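Local coordinates for RTX-adhesin (Marinomonas primoryensis, PDB 5IRB), which binds its Antarctic bacterium to diatoms and ice as a giant calcium-binding adhesin, this region probably helping to keep the adhesin on its own cell's surface, at residues L48-V53 with S75-R80; P14-S19 with A23-G28; A221-D226 with A230-G235. All coordinates share one frame; numbering follows the deposited sequence.

Contact 1: L48-V53 with S75-R80. With CA (calcium ion), chain H.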
loop_
_atom_site.group_PDB
_atom_site.type_symbol
_atom_site.label_atom_id
_atom_site.label_comp_id
_atom_site.label_asym_id
_atom_site.label_seq_id
_atom_site.Cartn_x
_atom_site.Cartn_y
_atom_site.Cartn_z
ATOM N N LEU A 48 -36.168 -31.764 -6.422
ATOM C CA LEU A 48 -35.566 -30.433 -6.482
ATOM C C LEU A 48 -34.885 -30.267 -7.820
ATOM O O LEU A 48 -34.264 -31.203 -8.309
ATOM C CB LEU A 48 -34.505 -30.244 -5.401
ATOM C CG LEU A 48 -34.733 -30.347 -3.900
ATOM C CD1 LEU A 48 -33.502 -29.815 -3.186
ATOM C CD2 LEU A 48 -35.949 -29.567 -3.485
ATOM N N VAL A 49 -34.963 -29.076 -8.404
ATOM C CA VAL A 49 -34.189 -28.808 -9.616
ATOM C C VAL A 49 -33.292 -27.609 -9.386
ATOM O O VAL A 49 -33.748 -26.568 -8.929
ATOM C CB VAL A 49 -35.080 -28.576 -10.858
ATOM C CG1 VAL A 49 -34.209 -28.262 -12.086
ATOM C CG2 VAL A 49 -35.967 -29.798 -11.114
ATOM N N ILE A 50 -32.017 -27.762 -9.723
ATOM C CA ILE A 50 -31.029 -26.717 -9.504
ATOM C C ILE A 50 -30.026 -26.787 -10.626
ATOM O O ILE A 50 -29.421 -27.837 -10.873
ATOM C CB ILE A 50 -30.274 -26.876 -8.154
ATOM C CG1 ILE A 50 -31.242 -26.983 -6.971
ATOM C CG2 ILE A 50 -29.302 -25.736 -7.948
ATOM C CD1 ILE A 50 -30.687 -27.790 -5.823
ATOM N N ASN A 51 -29.873 -25.662 -11.316
ATOM C CA ASN A 51 -28.941 -25.552 -12.443
ATOM C C ASN A 51 -29.251 -26.631 -13.490
ATOM O O ASN A 51 -28.349 -27.240 -14.060
ATOM C CB ASN A 51 -27.494 -25.642 -11.924
ATOM C CG ASN A 51 -26.436 -25.374 -13.014
ATOM O OD1 ASN A 51 -26.623 -24.520 -13.871
ATOM N ND2 ASN A 51 -25.327 -26.099 -12.959
ATOM N N GLY A 52 -30.547 -26.876 -13.720
ATOM C CA GLY A 52 -31.012 -27.966 -14.570
ATOM C C GLY A 52 -30.802 -29.390 -14.073
ATOM O O GLY A 52 -31.082 -30.369 -14.780
ATOM N N VAL A 53 -30.348 -29.530 -12.835
ATOM C CA VAL A 53 -30.025 -30.856 -12.320
ATOM C C VAL A 53 -31.088 -31.230 -11.294
ATOM O O VAL A 53 -31.420 -30.432 -10.414
ATOM C CB VAL A 53 -28.631 -30.908 -11.664
ATOM C CG1 VAL A 53 -28.354 -32.299 -11.130
ATOM C CG2 VAL A 53 -27.539 -30.491 -12.662
ATOM N N SER A 75 -24.265 -22.702 -6.978
ATOM C CA SER A 75 -23.499 -21.531 -7.372
ATOM C C SER A 75 -23.795 -21.119 -8.821
ATOM O O SER A 75 -23.931 -19.929 -9.124
ATOM C CB SER A 75 -22.005 -21.813 -7.192
ATOM O OG SER A 75 -21.238 -20.726 -7.666
ATOM N N ALA A 76 -23.972 -22.109 -9.689
ATOM C CA ALA A 76 -24.252 -21.874 -11.106
ATOM C C ALA A 76 -25.714 -21.563 -11.426
ATOM O O ALA A 76 -26.005 -21.065 -12.521
ATOM C CB ALA A 76 -23.801 -23.070 -11.930
ATOM N N ASP A 77 -26.633 -21.882 -10.511
ATOM C CA ASP A 77 -28.066 -21.789 -10.822
ATOM C C ASP A 77 -28.418 -20.358 -11.227
ATOM O O ASP A 77 -28.307 -19.424 -10.427
ATOM C CB ASP A 77 -28.918 -22.242 -9.620
ATOM C CG ASP A 77 -30.419 -22.150 -9.884
ATOM O OD1 ASP A 77 -30.999 -23.098 -10.491
ATOM O OD2 ASP A 77 -31.023 -21.117 -9.477
ATOM N N SER A 78 -28.873 -20.211 -12.470
ATOM C CA SER A 78 -28.999 -18.892 -13.094
ATOM C C SER A 78 -29.835 -17.899 -12.287
ATOM O O SER A 78 -29.425 -16.750 -12.136
ATOM C CB SER A 78 -29.566 -19.009 -14.506
ATOM O OG SER A 78 -30.596 -19.971 -14.548
ATOM N N ASP A 79 -30.997 -18.307 -11.773
ATOM C CA ASP A 79 -31.808 -17.323 -11.066
ATOM C C ASP A 79 -31.654 -17.372 -9.552
ATOM O O ASP A 79 -32.367 -16.665 -8.851
ATOM C CB ASP A 79 -33.286 -17.454 -11.449
ATOM C CG ASP A 79 -33.863 -18.821 -11.123
ATOM O OD1 ASP A 79 -33.121 -19.706 -10.677
ATOM O OD2 ASP A 79 -35.069 -19.005 -11.333
ATOM N N ARG A 80 -30.711 -18.171 -9.057
ATOM C CA ARG A 80 -30.527 -18.337 -7.609
ATOM C C ARG A 80 -31.849 -18.724 -6.926
ATOM O O ARG A 80 -32.199 -18.204 -5.867
ATOM C CB ARG A 80 -29.925 -17.072 -6.970
ATOM C CG ARG A 80 -28.393 -16.909 -7.174
ATOM C CD ARG A 80 -28.027 -16.355 -8.538
ATOM N NE ARG A 80 -26.605 -15.992 -8.619
ATOM C CZ ARG A 80 -25.619 -16.835 -8.925
ATOM N NH1 ARG A 80 -25.879 -18.110 -9.202
ATOM N NH2 ARG A 80 -24.367 -16.410 -8.964
HETATM CA CA CA H . -33.146 -22.060 -10.558
HETATM O O HOH W 1 -33.859 -24.497 -10.826
HETATM O O HOH W 2 -32.474 -21.997 -13.001
HETATM O O HOH W 3 -35.489 -21.651 -11.216
#
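N51 and D77 make the polar link between a hairpin turn and the residue that follows a short helix. The backbone N of N51 donates to D77 OD1 over 2.9 Å. The bond is nearly straight, 165° at the hydrogen, and uses the anti lone pair of OD1. The same oxygen binds the calcium ion, so one atom serves both the turn and the metal. D77 can do this because its CG stands anti to the backbone N (chi1 179°), which carries the carboxylate over to the turn. I50 to V53 form a type I' turn, which presents the N-H of N51 to the aspartate.

The packed part lies beside this bond, between two buried residues. I50 CG2 rests against D77 CB at 3.9 Å, and the two side chains cross at about a right angle.

The outer side is more open. Here A76 CB comes up to the amide of N51, with ND2 of N51 at 3.5 Å. That amide is also held by D73, which accepts a hydrogen bond from ND2. The calcium side is looser and wet. D77 binds the metal with both oxygens and D79 with OD1 alone, while I81 adds its carbonyl O. Three waters complete the shell. One of them donates to V49 O at 2.8 Å, so the strand is tied to the metal through water. Another donates to D79 OD2. Behind the site, R80 NH1 bonds S75 O at 2.7 Å and also reaches D77 O.

The turn closes the hairpin of strands 43-50 and 53-58. I50 packs into the domain core against V69, L74, V82 and L32. The second segment runs from the end of helix 71-76 toward strand 81-89.

Contact 2: P14-S19 with A23-G28. With CA (calcium ion), chain C.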
loop_
_atom_site.group_PDB
_atom_site.type_symbol
_atom_site.label_atom_id
_atom_site.label_comp_id
_atom_site.label_asym_id
_atom_site.label_seq_id
_atom_site.Cartn_x
_atom_site.Cartn_y
_atom_site.Cartn_z
ATOM N N PRO A 14 -34.149 -22.261 4.715
ATOM C CA PRO A 14 -33.107 -21.379 4.176
ATOM C C PRO A 14 -31.853 -22.159 3.805
ATOM O O PRO A 14 -31.411 -23.007 4.576
ATOM C CB PRO A 14 -32.837 -20.416 5.331
ATOM C CG PRO A 14 -34.166 -20.325 6.025
ATOM C CD PRO A 14 -34.751 -21.713 5.947
ATOM N N VAL A 15 -31.310 -21.884 2.625
ATOM C CA VAL A 15 -30.158 -22.610 2.125
ATOM C C VAL A 15 -28.900 -22.425 2.984
ATOM O O VAL A 15 -28.433 -21.296 3.176
ATOM C CB VAL A 15 -29.873 -22.220 0.672
ATOM C CG1 VAL A 15 -28.583 -22.859 0.203
ATOM C CG2 VAL A 15 -31.055 -22.635 -0.215
ATOM N N THR A 16 -28.376 -23.547 3.485
ATOM C CA THR A 16 -27.324 -23.601 4.511
ATOM C C THR A 16 -27.619 -22.765 5.754
ATOM O O THR A 16 -26.696 -22.260 6.401
ATOM C CB THR A 16 -25.956 -23.130 3.962
ATOM O OG1 THR A 16 -26.025 -21.740 3.619
ATOM C CG2 THR A 16 -25.561 -23.933 2.749
ATOM N N GLY A 17 -28.894 -22.611 6.091
ATOM C CA GLY A 17 -29.263 -21.826 7.257
ATOM C C GLY A 17 -29.231 -20.311 7.102
ATOM O O GLY A 17 -30.154 -19.634 7.565
ATOM N N ASP A 18 -28.169 -19.765 6.509
ATOM C CA ASP A 18 -28.082 -18.316 6.319
ATOM C C ASP A 18 -28.515 -17.805 4.937
ATOM O O ASP A 18 -28.389 -16.605 4.664
ATOM C CB ASP A 18 -26.659 -17.822 6.622
ATOM C CG ASP A 18 -25.625 -18.310 5.616
ATOM O OD1 ASP A 18 -25.923 -19.245 4.854
ATOM O OD2 ASP A 18 -24.495 -17.756 5.592
ATOM N N SER A 19 -29.010 -18.697 4.077
ATOM C CA SER A 19 -29.469 -18.322 2.731
ATOM C C SER A 19 -28.330 -17.832 1.809
ATOM O O SER A 19 -28.600 -17.288 0.732
ATOM C CB SER A 19 -30.550 -17.241 2.803
ATOM O OG SER A 19 -31.742 -17.737 3.373
ATOM N N ALA A 23 -17.776 -19.456 -1.142
ATOM C CA ALA A 23 -16.808 -20.205 -1.938
ATOM C C ALA A 23 -16.640 -21.628 -1.444
ATOM O O ALA A 23 -16.544 -22.564 -2.235
ATOM C CB ALA A 23 -15.411 -19.483 -1.925
ATOM N N ALA A 24 -16.491 -21.780 -0.137
ATOM C CA ALA A 24 -16.254 -23.100 0.430
ATOM C C ALA A 24 -17.495 -23.997 0.260
ATOM O O ALA A 24 -17.383 -25.179 -0.082
ATOM C CB ALA A 24 -15.863 -22.989 1.894
ATOM N N GLU A 25 -18.676 -23.423 0.467
ATOM C CA GLU A 25 -19.918 -24.166 0.281
ATOM C C GLU A 25 -20.074 -24.575 -1.183
ATOM O O GLU A 25 -20.364 -25.737 -1.481
ATOM C CB GLU A 25 -21.117 -23.347 0.768
ATOM C CG GLU A 25 -21.125 -23.188 2.286
ATOM C CD GLU A 25 -22.181 -22.233 2.775
ATOM O OE1 GLU A 25 -22.477 -21.253 2.055
ATOM O OE2 GLU A 25 -22.735 -22.477 3.873
ATOM N N ALA A 26 -19.862 -23.620 -2.084
ATOM C CA ALA A 26 -19.899 -23.869 -3.526
ATOM C C ALA A 26 -18.945 -24.970 -3.993
ATOM O O ALA A 26 -19.245 -25.712 -4.940
ATOM C CB ALA A 26 -19.597 -22.574 -4.280
ATOM N N GLY A 27 -17.793 -25.076 -3.341
ATOM C CA GLY A 27 -16.830 -26.083 -3.724
ATOM C C GLY A 27 -17.071 -27.473 -3.175
ATOM O O GLY A 27 -16.286 -28.379 -3.447
ATOM N N GLY A 28 -18.148 -27.674 -2.417
ATOM C CA GLY A 28 -18.418 -29.003 -1.887
ATOM C C GLY A 28 -19.859 -29.445 -2.076
ATOM O O GLY A 28 -20.564 -28.940 -2.944
HETATM CA CA CA C . -23.863 -20.405 4.097
HETATM O O HOH W 4 -24.188 -21.237 6.420
HETATM O O HOH W 5 -22.050 -18.292 4.256
HETATM O O HOH W 6 -21.636 -19.795 5.802
#
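The carboxylate of E25 meets the calcium ion with both oxygens and has the methyl group of T16 over one face. The metal lies between OE1 and OE2, close to the plane of the group. T16 CG2 stands 3.8 Å from E25 CD, and T16 CB comes to 3.3 Å from E25 OE2. The carboxylate of D18 behaves differently. Only its OD1 binds the metal, at 2.5 Å from the calcium.

No hydrogen bond joins the two segments; the calcium does the joining. T16 OG1 faces the metal and binds at 2.6 Å from the calcium, with E25 reaching in from across it. V20 O and a water that donates to T16 O also bind; the other water positions are less certain. D18 OD1 and E25 OE2 are 4.6 Å apart, and the cation between them probably offsets their like charges.

At the start of the helix N22 OD1 accepts from the backbone N of E25. The side chain of V15 turns inward onto F104 and L32. The site is built from a loop that gives a threonine hydroxyl, an aspartate carboxylate and a valine carbonyl, and from the short helix after it, which gives a bidentate glutamate. These ligands bracket the short strand 20-21, at the end of a domain consistent with an Ig-like beta-sandwich.

Contact 3: A221-D226 with A230-G235. With CA (calcium ion), chain K; CA (calcium ion), chain E.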
loop_
_atom_site.group_PDB
_atom_site.type_symbol
_atom_site.label_atom_id
_atom_site.label_comp_id
_atom_site.label_asym_id
_atom_site.label_seq_id
_atom_site.Cartn_x
_atom_site.Cartn_y
_atom_site.Cartn_z
ATOM N N ALA A 221 44.141 34.847 -7.835
ATOM C CA ALA A 221 45.266 35.519 -7.222
ATOM C C ALA A 221 44.787 36.532 -6.192
ATOM O O ALA A 221 43.741 37.172 -6.371
ATOM C CB ALA A 221 46.124 36.205 -8.313
ATOM N N ILE A 222 45.536 36.657 -5.107
ATOM C CA ILE A 222 45.190 37.602 -4.056
ATOM C C ILE A 222 45.792 38.947 -4.420
ATOM O O ILE A 222 46.990 39.166 -4.245
ATOM C CB ILE A 222 45.692 37.125 -2.686
ATOM C CG1 ILE A 222 45.275 35.666 -2.440
ATOM C CG2 ILE A 222 45.241 38.074 -1.572
ATOM C CD1 ILE A 222 43.807 35.399 -2.619
ATOM N N THR A 223 44.941 39.836 -4.929
ATOM C CA THR A 223 45.343 40.974 -5.777
ATOM C C THR A 223 46.061 40.461 -7.038
ATOM O O THR A 223 46.339 39.260 -7.171
ATOM C CB THR A 223 46.234 41.997 -5.030
ATOM O OG1 THR A 223 47.482 41.386 -4.668
ATOM C CG2 THR A 223 45.526 42.503 -3.771
ATOM N N SER A 224 46.356 41.367 -7.970
ATOM C CA SER A 224 46.788 40.957 -9.314
ATOM C C SER A 224 48.120 40.173 -9.341
ATOM O O SER A 224 48.321 39.300 -10.195
ATOM C CB SER A 224 46.886 42.180 -10.226
ATOM O OG SER A 224 47.357 43.287 -9.496
ATOM N N ASP A 225 49.027 40.487 -8.426
ATOM C CA ASP A 225 50.303 39.779 -8.370
ATOM C C ASP A 225 50.387 38.713 -7.272
ATOM O O ASP A 225 51.441 38.114 -7.083
ATOM C CB ASP A 225 51.451 40.790 -8.202
ATOM C CG ASP A 225 51.448 41.476 -6.841
ATOM O OD1 ASP A 225 50.623 41.154 -5.958
ATOM O OD2 ASP A 225 52.287 42.370 -6.648
ATOM N N ASP A 226 49.279 38.484 -6.566
ATOM C CA ASP A 226 49.173 37.408 -5.577
ATOM C C ASP A 226 50.082 37.708 -4.373
ATOM O O ASP A 226 50.514 36.801 -3.657
ATOM C CB ASP A 226 49.514 36.053 -6.207
ATOM C CG ASP A 226 48.920 34.885 -5.457
ATOM O OD1 ASP A 226 47.778 34.993 -4.928
ATOM O OD2 ASP A 226 49.603 33.840 -5.408
ATOM N N ALA A 230 52.103 46.637 1.788
ATOM C CA ALA A 230 51.752 47.441 2.963
ATOM C C ALA A 230 50.416 48.157 2.744
ATOM O O ALA A 230 49.535 48.187 3.613
ATOM C CB ALA A 230 52.858 48.439 3.275
ATOM N N SER A 231 50.277 48.718 1.551
ATOM C CA SER A 231 49.109 49.495 1.179
ATOM C C SER A 231 47.814 48.676 1.068
ATOM O O SER A 231 46.776 49.065 1.606
ATOM C CB SER A 231 49.409 50.211 -0.142
ATOM O OG SER A 231 48.225 50.485 -0.861
ATOM N N GLU A 232 47.882 47.549 0.360
ATOM C CA GLU A 232 46.765 46.620 0.241
ATOM C C GLU A 232 46.330 46.090 1.606
ATOM O O GLU A 232 45.133 45.957 1.880
ATOM C CB GLU A 232 47.130 45.452 -0.691
ATOM C CG GLU A 232 47.104 45.795 -2.188
ATOM C CD GLU A 232 47.914 44.829 -3.043
ATOM O OE1 GLU A 232 48.689 44.038 -2.483
ATOM O OE2 GLU A 232 47.783 44.866 -4.281
ATOM N N ALA A 233 47.312 45.794 2.456
ATOM C CA ALA A 233 47.063 45.355 3.833
ATOM C C ALA A 233 46.333 46.381 4.696
ATOM O O ALA A 233 45.567 46.019 5.593
ATOM C CB ALA A 233 48.366 44.982 4.494
ATOM N N ALA A 234 46.564 47.656 4.410
ATOM C CA ALA A 234 45.873 48.750 5.088
ATOM C C ALA A 234 44.370 48.798 4.791
ATOM O O ALA A 234 43.592 49.318 5.596
ATOM C CB ALA A 234 46.532 50.081 4.721
ATOM N N GLY A 235 43.967 48.265 3.639
ATOM C CA GLY A 235 42.610 48.444 3.150
ATOM C C GLY A 235 41.745 47.201 3.061
ATOM O O GLY A 235 41.826 46.299 3.894
HETATM CA CA CA K . 49.411 42.916 -4.769
HETATM CA CA CA E . 47.676 32.565 -4.874
HETATM O O HOH W 7 51.401 44.150 -4.727
HETATM O O HOH W 8 45.201 32.803 -4.407
HETATM O O HOH W 9 46.489 30.357 -4.599
HETATM O O HOH W 10 47.196 32.429 -7.368
HETATM O O HOH W 11 49.324 30.718 -4.974
#
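T223 and E232 are brought to one calcium ion by their first torsions. OG1 of T223 is flanked by its own backbone N and carbonyl carbon (chi1 65°). CG of E232 lies beside the backbone N (chi1 -77°), and the rest of the chain is extended. The metal site pairs a loop with the short helix that follows, in a domain whose strands fit an Ig-like sandwich fold. A type I turn from T223 to D226 leads into strand 227-228.

E232 grips the metal with both carboxylate oxygens. T223 OG1 binds at 2.5 Å from the calcium. D225 adds OD1, and V227 adds its carbonyl O. A water bound 2.3 Å from the same calcium also donates to D225 OD2, which helps to hold that carboxylate in place. The methyl of T223 lies over a face of the E232 carboxylate, CG2 being 3.4 Å from CD. The segments share no direct hydrogen bond, so the metal is their polar link. N229 OD1 accepts from the backbone N of E232 at the start of helix 230-234.

A second calcium lies on the other side of the loop. D226 binds it with both oxygens, and T309 O and four waters fill the rest of its shell. D226 OD1 is also tied back into the loop: I222 N donates to its anti lone pair over 2.8 Å, at an almost linear 176°.

Overall arrangement
Along the chain contact 2 comes first, then contact 1, then contact 3. Contacts 1 and 2 share a domain, with centres 13 Å apart, and touch where S75 CB packs on A26 CB at 3.9 Å. Strand 20-21, between the segments of contact 2, and strand 43-50 of contact 1 lie in one mixed sheet. Contact 3 lies in the third domain, its loop and helix flanking strand 227-228. Its centre is 103 Å from that of contact 1 and 97 Å from that of contact 2. A middle domain with the same strand order lies between. Contacts 2 and 3 are equivalent calcium sites, which probably help to stiffen an extended row of domains.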